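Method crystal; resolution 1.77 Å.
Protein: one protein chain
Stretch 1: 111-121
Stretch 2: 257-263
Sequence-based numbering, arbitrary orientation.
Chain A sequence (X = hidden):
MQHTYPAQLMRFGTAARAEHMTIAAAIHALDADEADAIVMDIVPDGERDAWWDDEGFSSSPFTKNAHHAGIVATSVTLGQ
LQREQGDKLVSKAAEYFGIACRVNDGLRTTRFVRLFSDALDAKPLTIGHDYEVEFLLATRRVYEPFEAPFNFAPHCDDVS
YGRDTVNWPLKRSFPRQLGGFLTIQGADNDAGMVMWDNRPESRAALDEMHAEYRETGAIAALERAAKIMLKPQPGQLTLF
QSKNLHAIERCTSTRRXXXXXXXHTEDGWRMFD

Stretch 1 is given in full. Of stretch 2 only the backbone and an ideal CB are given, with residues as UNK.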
ATOM      1  N   ARG A 111      -9.889  -3.423  22.642  1.00 20.81           N
ATOM      2  CA  ARG A 111     -10.294  -2.479  23.653  1.00 20.83           C
ATOM      3  C   ARG A 111      -9.519  -1.178  23.611  1.00 20.57           C
ATOM      4  O   ARG A 111     -10.076  -0.061  23.779  1.00 21.86           O
ATOM      5  CB  ARG A 111     -10.128  -3.089  25.007  1.00 27.33           C
ATOM      6  CG  ARG A 111     -11.115  -2.400  25.880  1.00 32.56           C
ATOM      7  CD  ARG A 111     -11.413  -3.266  27.049  1.00 33.94           C
ATOM      8  NE  ARG A 111     -11.967  -2.412  28.102  1.00 39.83           N
ATOM      9  CZ  ARG A 111     -12.200  -2.835  29.329  1.00 31.44           C
ATOM     10  NH1 ARG A 111     -11.880  -4.087  29.646  1.00 38.69           N
ATOM     11  NH2 ARG A 111     -12.687  -2.016  30.227  1.00 37.14           N
ATOM     12  N   PHE A 112      -8.237  -1.320  23.304  1.00 19.67           N
ATOM     13  CA  PHE A 112      -7.364  -0.157  23.169  1.00 18.04           C
ATOM     14  C   PHE A 112      -7.840   0.802  22.070  1.00 19.49           C
ATOM     15  O   PHE A 112      -7.922   1.993  22.316  1.00 17.04           O
ATOM     16  CB  PHE A 112      -5.888  -0.587  22.954  1.00 16.87           C
ATOM     17  CG  PHE A 112      -4.954   0.596  22.825  1.00 18.80           C
ATOM     18  CD1 PHE A 112      -4.730   1.423  23.897  1.00 19.45           C
ATOM     19  CD2 PHE A 112      -4.357   0.905  21.616  1.00 18.64           C
ATOM     20  CE1 PHE A 112      -3.881   2.548  23.763  1.00 16.58           C
ATOM     21  CE2 PHE A 112      -3.521   2.029  21.475  1.00 15.31           C
ATOM     22  CZ  PHE A 112      -3.293   2.845  22.533  1.00 15.96           C
ATOM     23  N   VAL A 113      -8.113   0.298  20.872  1.00 18.66           N
ATOM     24  CA  VAL A 113      -8.509   1.170  19.730  1.00 17.63           C
ATOM     25  C   VAL A 113      -9.910   1.702  20.050  1.00 20.92           C
ATOM     26  O   VAL A 113     -10.154   2.884  19.898  1.00 19.42           O
ATOM     27  CB  VAL A 113      -8.427   0.452  18.386  1.00 16.70           C
ATOM     28  CG1 VAL A 113      -9.050   1.286  17.240  1.00 18.61           C
ATOM     29  CG2 VAL A 113      -6.998   0.188  18.014  1.00 16.83           C
ATOM     30  N   ARG A 114     -10.769   0.835  20.612  1.00 22.30           N
ATOM     31  CA  ARG A 114     -12.126   1.252  20.955  1.00 24.96           C
ATOM     32  C   ARG A 114     -12.149   2.378  22.019  1.00 22.46           C
ATOM     33  O   ARG A 114     -13.056   3.205  22.038  1.00 21.71           O
ATOM     34  CB  ARG A 114     -12.966   0.052  21.394  1.00 25.74           C
ATOM     35  CG  ARG A 114     -13.417  -0.826  20.253  1.00 32.60           C
ATOM     36  CD  ARG A 114     -14.170  -2.026  20.825  1.00 42.20           C
ATOM     37  NE  ARG A 114     -14.534  -2.870  19.696  1.00 49.58           N
ATOM     38  CZ  ARG A 114     -15.719  -2.863  19.082  1.00 47.68           C
ATOM     39  NH1 ARG A 114     -16.728  -2.108  19.529  1.00 39.58           N
ATOM     40  NH2 ARG A 114     -15.887  -3.630  18.013  1.00 40.77           N
ATOM     41  N   LEU A 115     -11.137   2.459  22.871  1.00 24.61           N
ATOM     42  CA  LEU A 115     -11.025   3.595  23.776  1.00 24.04           C
ATOM     43  C   LEU A 115     -11.184   4.922  23.064  1.00 24.51           C
ATOM     44  O   LEU A 115     -11.979   5.773  23.451  1.00 22.47           O
ATOM     45  CB  LEU A 115      -9.700   3.525  24.551  1.00 27.79           C
ATOM     46  CG  LEU A 115      -9.533   4.046  25.942  1.00 35.51           C
ATOM     47  CD1 LEU A 115     -10.581   3.434  26.872  1.00 33.32           C
ATOM     48  CD2 LEU A 115      -8.122   3.624  26.326  1.00 29.04           C
ATOM     49  N   PHE A 116     -10.470   5.078  21.951  1.00 20.78           N
ATOM     50  CA  PHE A 116     -10.583   6.260  21.167  1.00 21.13           C
ATOM     51  C   PHE A 116     -11.731   6.277  20.206  1.00 20.37           C
ATOM     52  O   PHE A 116     -12.363   7.333  20.067  1.00 22.30           O
ATOM     53  CB  PHE A 116      -9.238   6.420  20.390  1.00 17.80           C
ATOM     54  CG  PHE A 116      -8.076   6.472  21.312  1.00 20.01           C
ATOM     55  CD1 PHE A 116      -7.775   7.674  21.948  1.00 20.67           C
ATOM     56  CD2 PHE A 116      -7.362   5.335  21.638  1.00 20.67           C
ATOM     57  CE1 PHE A 116      -6.692   7.753  22.827  1.00 20.20           C
ATOM     58  CE2 PHE A 116      -6.282   5.402  22.516  1.00 19.68           C
ATOM     59  CZ  PHE A 116      -5.962   6.593  23.122  1.00 19.31           C
ATOM     60  N   SER A 117     -12.055   5.157  19.528  1.00 19.04           N
ATOM     61  CA  SER A 117     -13.201   5.240  18.592  1.00 22.66           C
ATOM     62  C   SER A 117     -14.503   5.646  19.331  1.00 24.85           C
ATOM     63  O   SER A 117     -15.295   6.458  18.862  1.00 24.57           O
ATOM     64  CB  SER A 117     -13.385   3.957  17.750  1.00 23.92           C
ATOM     65  OG  SER A 117     -13.396   2.750  18.458  1.00 27.68           O
ATOM     66  N   ASP A 118     -14.687   5.089  20.519  1.00 24.80           N
ATOM     67  CA  ASP A 118     -15.820   5.424  21.357  1.00 25.62           C
ATOM     68  C   ASP A 118     -15.775   6.825  21.891  1.00 27.32           C
ATOM     69  O   ASP A 118     -16.777   7.526  21.862  1.00 24.42           O
ATOM     70  CB  ASP A 118     -15.937   4.451  22.548  1.00 27.02           C
ATOM     71  CG  ASP A 118     -16.278   3.039  22.118  1.00 28.94           C
ATOM     72  OD1 ASP A 118     -16.670   2.814  20.968  1.00 32.87           O
ATOM     73  OD2 ASP A 118     -16.091   2.121  22.897  1.00 31.82           O
ATOM     74  N   ALA A 119     -14.644   7.238  22.422  1.00 22.40           N
ATOM     75  CA  ALA A 119     -14.616   8.513  23.036  1.00 23.57           C
ATOM     76  C   ALA A 119     -14.753   9.664  22.011  1.00 21.83           C
ATOM     77  O   ALA A 119     -15.350  10.696  22.303  1.00 26.59           O
ATOM     78  CB  ALA A 119     -13.360   8.668  23.860  1.00 24.86           C
ATOM     79  N   LEU A 120     -14.137   9.527  20.843  1.00 19.53           N
ATOM     80  CA  LEU A 120     -13.967  10.636  19.953  1.00 20.23           C
ATOM     81  C   LEU A 120     -14.727  10.460  18.653  1.00 20.74           C
ATOM     82  O   LEU A 120     -14.657  11.301  17.796  1.00 21.38           O
ATOM     83  CB  LEU A 120     -12.494  10.789  19.590  1.00 20.36           C
ATOM     84  CG  LEU A 120     -11.530  10.922  20.773  1.00 20.36           C
ATOM     85  CD1 LEU A 120     -10.082  10.958  20.267  1.00 18.91           C
ATOM     86  CD2 LEU A 120     -11.810  12.264  21.407  1.00 21.90           C
ATOM     87  N   ASP A 121     -15.417   9.342  18.504  1.00 22.03           N
ATOM     88  CA  ASP A 121     -15.886   8.925  17.174  1.00 24.17           C
ATOM     89  C   ASP A 121     -14.713   8.873  16.215  1.00 23.23           C
ATOM     90  O   ASP A 121     -14.873   9.176  15.018  1.00 23.58           O
ATOM     91  CB  ASP A 121     -17.006   9.856  16.609  1.00 25.85           C
ATOM     92  CG  ASP A 121     -17.866   9.176  15.509  1.00 35.54           C
ATOM     93  OD1 ASP A 121     -17.763   7.942  15.261  1.00 33.12           O
ATOM     94  OD2 ASP A 121     -18.687   9.908  14.897  1.00 36.13           O
ATOM     95  N   UNK A 257       4.129  -1.603  25.967  1.00 20.84           N
ATOM     96  CA  UNK A 257       3.090  -0.555  25.787  1.00 21.68           C
ATOM     97  C   UNK A 257       2.286  -0.882  24.525  1.00 19.63           C
ATOM     98  O   UNK A 257       2.729  -1.713  23.688  1.00 23.55           O
ATOM     99  CB  UNK A 257       3.713   0.838  25.682  1.00 21.68           C
ATOM    100  N   UNK A 258       1.118  -0.244  24.370  1.00 16.18           N
ATOM    101  CA  UNK A 258       0.339  -0.316  23.175  1.00 16.61           C
ATOM    102  C   UNK A 258       0.141   1.121  22.791  1.00 16.01           C
ATOM    103  O   UNK A 258      -0.225   1.911  23.665  1.00 17.36           O
ATOM    104  CB  UNK A 258      -0.976  -1.076  23.359  1.00 16.61           C
ATOM    105  N   UNK A 259       0.317   1.512  21.537  1.00 15.63           N
ATOM    106  CA  UNK A 259       0.061   2.973  21.246  1.00 16.69           C
ATOM    107  C   UNK A 259      -0.466   3.306  19.842  1.00 17.04           C
ATOM    108  O   UNK A 259      -0.474   2.499  18.921  1.00 16.73           O
ATOM    109  CB  UNK A 259       1.361   3.756  21.444  1.00 16.69           C
ATOM    110  N   UNK A 260      -0.885   4.546  19.681  1.00 15.39           N
ATOM    111  CA  UNK A 260      -1.193   5.050  18.357  1.00 14.53           C
ATOM    112  C   UNK A 260      -0.991   6.575  18.401  1.00 16.34           C
ATOM    113  O   UNK A 260      -0.518   7.107  19.407  1.00 15.06           O
ATOM    114  CB  UNK A 260      -2.613   4.674  17.930  1.00 14.53           C
ATOM    115  N   UNK A 261      -1.321   7.216  17.276  1.00 14.94           N
ATOM    116  CA  UNK A 261      -1.330   8.667  17.208  1.00 14.31           C
ATOM    117  C   UNK A 261      -2.704   9.122  16.716  1.00 14.26           C
ATOM    118  O   UNK A 261      -3.464   8.397  16.020  1.00 13.29           O
ATOM    119  CB  UNK A 261      -0.217   9.183  16.294  1.00 14.31           C
ATOM    120  N   UNK A 262      -3.007  10.375  17.036  1.00 14.00           N
ATOM    121  CA  UNK A 262      -4.265  10.986  16.640  1.00 13.30           C
ATOM    122  C   UNK A 262      -4.029  12.321  15.954  1.00 14.15           C
ATOM    123  O   UNK A 262      -3.218  13.072  16.394  1.00 13.84           O
ATOM    124  CB  UNK A 262      -5.176  11.170  17.855  1.00 13.30           C
ATOM    125  N   UNK A 263      -4.748  12.613  14.873  1.00 14.45           N
ATOM    126  CA  UNK A 263      -4.856  13.962  14.372  1.00 13.85           C
ATOM    127  C   UNK A 263      -6.322  14.366  14.203  1.00 14.85           C
ATOM    128  O   UNK A 263      -7.174  13.542  13.943  1.00 14.22           O
ATOM    129  CB  UNK A 263      -4.106  14.093  13.045  1.00 13.85           C
TER

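Stretch 2 is a strand, and helix 111-120 lies across it with an axis separation of 9.5 Å and an angle of 33° between the two N-to-C directions. The helix turns F112, F116 and L120 toward the strand, so it offers an apolar surface with two aromatic rings. The charged side chains of R111, R114, D118 and D121 take no part in the contact.

Position 257 has nothing of stretch 1 within 5.5 Å of its ideal CB. The helix sets no preference here. The residue is T257, and it makes no contact with the helix.

Position 258 points its CA-to-CB bond toward the helix. Its ideal CB is 4.3 Å from F112 CD2, over one face of the ring. An apolar side chain is expected; a long flexible one could run along the ring, and a branched aliphatic one could also suit. The residue is M258, present as selenomethionine. Its CG sits over one face of the F112 ring, 3.8 Å from the centroid, in a CH-pi contact. Its SE reaches 3.5 Å from F112 CB and lies oblique to the ring. The backbone also takes part: M258 O is 3.4 Å from F112 CZ.

Position 259 has backbone angles of -149/169, which do not require glycine. Its CB direction is away from the helix, yet the ideal CB is still 4.9 Å from F112 CZ. Stretch 1 would allow a small residue and does not clearly exclude others. The residue is G259. Its bare CA packs 3.6 Å from F112 CZ, an approach oblique to the ring.

Position 260 points toward the helix, with its ideal CB 4.5 Å from F112 CE2. The rings of F112 and F116 and the methyls of V113 are apolar and offer no polar partner. Leucine, isoleucine or methionine would all be reasonable. The residue is L260, with chi1 and chi2 both p. CD2 lies 3.8 Å from F112 CE2, 4.0 Å from F116 CD2 and 4.5 Å from V113 CG2. CD1 sits over a face of the F116 ring, 4.2 Å from the centroid.

Position 261 is out of reach of the helix, so many residues would do. It is F261.

Position 262 again points toward the helix, but its ideal CB is 5.5 Å from L120 CD1. That gap favours a medium or large apolar side chain. The residue is L262. CD1 comes 3.9 Å from F116 CD1, and CD2 comes 4.2 Å from L120 CD1.

Position 263 is out of reach too. The residue is I263.

Stretch 2, residues 257-263: TMGLFLI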
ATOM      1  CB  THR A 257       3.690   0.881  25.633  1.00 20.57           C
ATOM      2  OG1 THR A 257       4.365   0.932  24.400  1.00 21.44           O
ATOM      3  CG2 THR A 257       4.708   1.170  26.770  1.00 23.20           C
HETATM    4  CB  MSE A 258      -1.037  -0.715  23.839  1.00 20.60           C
HETATM    5  CG  MSE A 258      -1.967  -1.432  22.979  1.00 30.10           C
HETATM    6 SE   MSE A 258      -3.136  -2.186  24.414  1.00 29.60          SE
HETATM    7  CE  MSE A 258      -1.993  -3.552  24.888  1.00 20.76           C
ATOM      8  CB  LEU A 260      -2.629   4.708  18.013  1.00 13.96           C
ATOM      9  CG  LEU A 260      -3.742   5.005  19.003  1.00 15.44           C
ATOM     10  CD1 LEU A 260      -4.159   6.494  19.120  1.00 16.24           C
ATOM     11  CD2 LEU A 260      -4.981   4.144  18.615  1.00 14.52           C
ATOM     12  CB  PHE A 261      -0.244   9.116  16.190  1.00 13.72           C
ATOM     13  CG  PHE A 261       1.128   8.821  16.678  1.00 14.21           C
ATOM     14  CD1 PHE A 261       1.828   9.772  17.471  1.00 13.84           C
ATOM     15  CD2 PHE A 261       1.754   7.601  16.330  1.00 16.66           C
ATOM     16  CE1 PHE A 261       3.121   9.515  17.958  1.00 16.15           C
ATOM     17  CE2 PHE A 261       3.062   7.339  16.803  1.00 18.93           C
ATOM     18  CZ  PHE A 261       3.716   8.250  17.645  1.00 17.24           C
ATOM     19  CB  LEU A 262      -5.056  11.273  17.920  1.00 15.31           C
ATOM     20  CG  LEU A 262      -5.607  10.060  18.682  1.00 16.98           C
ATOM     21  CD1 LEU A 262      -5.894  10.536  20.110  1.00 21.53           C
ATOM     22  CD2 LEU A 262      -6.875   9.519  18.037  1.00 18.01           C
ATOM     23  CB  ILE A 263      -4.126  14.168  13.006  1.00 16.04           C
ATOM     24  CG1 ILE A 263      -4.522  13.070  11.983  1.00 16.38           C
ATOM     25  CG2 ILE A 263      -2.639  14.112  13.296  1.00 15.58           C
ATOM     26  CD1 ILE A 263      -3.881  13.339  10.602  1.00 17.08           C
TER
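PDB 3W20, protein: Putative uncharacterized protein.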